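Local coordinates for small ribosomal subunit protein bS6 (Thermotoga maritima, PDB 1VMB) that probably binds 16S ribosomal RNA together with protein bS18 as a structural component of the small ribosomal subunit, at residues E92-Y97 with I104-F109. Sequence-based numbering, arbitrary orientation.
Sequences ELENFY and IRWQTF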
# COMPACT_ATOMS: atom_id res chain seq x y z
N GLU A 92 -0.55 6.50 -10.58
CA GLU A 92 0.24 5.37 -11.01
C GLU A 92 -0.01 4.16 -10.11
O GLU A 92 -0.08 3.02 -10.55
CB GLU A 92 1.74 5.71 -11.08
CG GLU A 92 2.09 6.73 -12.10
CD GLU A 92 2.04 6.25 -13.54
OE1 GLU A 92 1.87 5.04 -13.81
OE2 GLU A 92 2.19 7.12 -14.40
N LEU A 93 -0.11 4.42 -8.82
CA LEU A 93 -0.37 3.35 -7.87
C LEU A 93 -1.80 2.89 -7.95
O LEU A 93 -2.08 1.70 -8.05
CB LEU A 93 -0.00 3.82 -6.49
CG LEU A 93 -0.29 2.85 -5.33
CD1 LEU A 93 0.53 1.60 -5.45
CD2 LEU A 93 0.00 3.52 -3.99
N GLU A 94 -2.72 3.83 -7.98
CA GLU A 94 -4.11 3.49 -8.10
C GLU A 94 -4.40 2.65 -9.32
O GLU A 94 -5.12 1.63 -9.26
CB GLU A 94 -4.90 4.78 -8.14
CG GLU A 94 -6.37 4.59 -8.39
CD GLU A 94 -7.14 4.03 -7.21
OE1 GLU A 94 -6.62 4.03 -6.08
OE2 GLU A 94 -8.32 3.63 -7.46
N ASN A 95 -3.81 3.05 -10.44
CA ASN A 95 -3.99 2.32 -11.71
C ASN A 95 -3.39 0.92 -11.69
O ASN A 95 -3.97 -0.01 -12.27
CB ASN A 95 -3.48 3.13 -12.87
CG ASN A 95 -4.39 4.30 -13.19
OD1 ASN A 95 -5.49 4.42 -12.64
ND2 ASN A 95 -3.94 5.17 -14.06
N PHE A 96 -2.26 0.71 -11.03
CA PHE A 96 -1.74 -0.67 -10.81
C PHE A 96 -2.77 -1.51 -10.07
O PHE A 96 -3.11 -2.62 -10.46
CB PHE A 96 -0.41 -0.67 -10.02
CG PHE A 96 0.07 -2.06 -9.73
CD1 PHE A 96 0.65 -2.75 -10.71
CD2 PHE A 96 -0.10 -2.62 -8.46
CE1 PHE A 96 1.08 -4.06 -10.47
CE2 PHE A 96 0.30 -3.96 -8.23
CZ PHE A 96 0.88 -4.63 -9.26
N TYR A 97 -3.27 -0.98 -8.97
CA TYR A 97 -4.28 -1.74 -8.20
C TYR A 97 -5.52 -2.08 -9.05
O TYR A 97 -6.01 -3.23 -9.02
CB TYR A 97 -4.71 -0.94 -6.97
CG TYR A 97 -3.70 -0.75 -5.86
CD1 TYR A 97 -2.90 -1.79 -5.40
CD2 TYR A 97 -3.64 0.46 -5.17
CE1 TYR A 97 -2.00 -1.65 -4.35
CE2 TYR A 97 -2.74 0.60 -4.08
CZ TYR A 97 -1.93 -0.43 -3.69
OH TYR A 97 -1.12 -0.27 -2.63
N ILE A 104 -7.61 -7.64 -3.65
CA ILE A 104 -9.06 -7.57 -3.47
C ILE A 104 -9.56 -6.30 -2.75
O ILE A 104 -10.74 -5.96 -2.81
CB ILE A 104 -9.61 -8.86 -2.79
CG1 ILE A 104 -8.96 -9.11 -1.43
CG2 ILE A 104 -9.41 -10.05 -3.75
CD1 ILE A 104 -9.58 -10.12 -0.62
N ARG A 105 -8.65 -5.61 -2.10
CA ARG A 105 -8.99 -4.34 -1.48
C ARG A 105 -7.74 -3.50 -1.34
O ARG A 105 -6.67 -4.04 -1.04
CB ARG A 105 -9.70 -4.53 -0.14
CG ARG A 105 -9.72 -3.18 0.62
CD ARG A 105 -10.91 -2.80 1.32
NE ARG A 105 -10.74 -1.35 1.65
CZ ARG A 105 -11.48 -0.39 1.14
NH1 ARG A 105 -12.41 -0.68 0.23
NH2 ARG A 105 -11.25 0.86 1.52
N TRP A 106 -7.86 -2.17 -1.53
CA TRP A 106 -6.74 -1.30 -1.18
C TRP A 106 -7.29 0.04 -0.70
O TRP A 106 -8.46 0.39 -0.94
CB TRP A 106 -5.81 -1.01 -2.38
CG TRP A 106 -6.40 -0.18 -3.45
CD1 TRP A 106 -6.32 1.19 -3.60
CD2 TRP A 106 -7.21 -0.65 -4.54
NE1 TRP A 106 -7.02 1.57 -4.73
CE2 TRP A 106 -7.50 0.45 -5.36
CE3 TRP A 106 -7.58 -1.93 -4.99
CZ2 TRP A 106 -8.25 0.31 -6.53
CZ3 TRP A 106 -8.33 -2.05 -6.11
CH2 TRP A 106 -8.64 -0.95 -6.88
N GLN A 107 -6.42 0.79 -0.09
CA GLN A 107 -6.78 2.15 0.29
C GLN A 107 -5.51 2.96 0.44
O GLN A 107 -4.54 2.49 1.03
CB GLN A 107 -7.59 2.10 1.57
CG GLN A 107 -6.93 1.27 2.60
CD GLN A 107 -7.84 0.85 3.67
OE1 GLN A 107 -8.90 0.33 3.37
NE2 GLN A 107 -7.40 0.99 4.94
N THR A 108 -5.54 4.20 -0.02
CA THR A 108 -4.40 5.03 0.04
C THR A 108 -4.74 6.39 0.62
O THR A 108 -5.67 7.06 0.15
CB THR A 108 -3.85 5.20 -1.38
OG1 THR A 108 -3.47 3.91 -1.93
CG2 THR A 108 -2.60 6.08 -1.34
N PHE A 109 -3.98 6.80 1.62
CA PHE A 109 -4.28 8.01 2.37
C PHE A 109 -3.06 8.87 2.58
O PHE A 109 -2.00 8.38 3.02
CB PHE A 109 -4.84 7.71 3.78
CG PHE A 109 -6.08 6.85 3.79
CD1 PHE A 109 -7.33 7.41 3.53
CD2 PHE A 109 -6.03 5.53 4.15
CE1 PHE A 109 -8.50 6.62 3.59
CE2 PHE A 109 -7.19 4.73 4.21
CZ PHE A 109 -8.39 5.29 3.89
O HOH W 1 -4.01 3.97 -4.53
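With CG of Trp106 set between its backbone N and carbonyl carbon (chi1 68°) and CG of Tyr97 anti to its own carbonyl carbon (chi1 -69°), the two side chains pass alongside each other, pointing opposite ways, and their rings overlap. They join helix 91-98 to edge strand 103-110 of the ferredoxin-like bS6 fold, in which helices 33-51 and 91-98 pack on one face of a four-stranded antiparallel sheet; the two segments run nearly antiparallel. The phenol ring and the five-membered indole ring form an offset stack, centroids 4.2 Å apart. Each residue also lays its CB over the other's ring: Tyr97 CB sits 3.4 Å from the centroid of the indole six-membered ring, and Trp106 CB lies over one face of the phenol ring. Tryptophan suits the strand because its broad face receives the ring and CB of Tyr97 while its edge still offers an N-H; tyrosine adds to its flat ring a hydroxyl that reaches Ser23. Glu94, long enough and bent at chi2, brings a carboxylate to that edge, and Trp106 NE1 donates to Glu94 OE1 at 2.8 Å from above the carboxylate plane. With an alanine at Trp106, Tyr97 is likely to lose the stack on one face and Glu94 OE1 its indole donor. Arg98 NE forms a salt bridge with Glu94 OE2, and Ser23 OG is hydrogen-bonded to Tyr97 OH and Thr108 OG1. A water bridges the segments, donating to Glu94 OE1 and hydrogen-bonded to Thr108 OG1 at 2.7 Å.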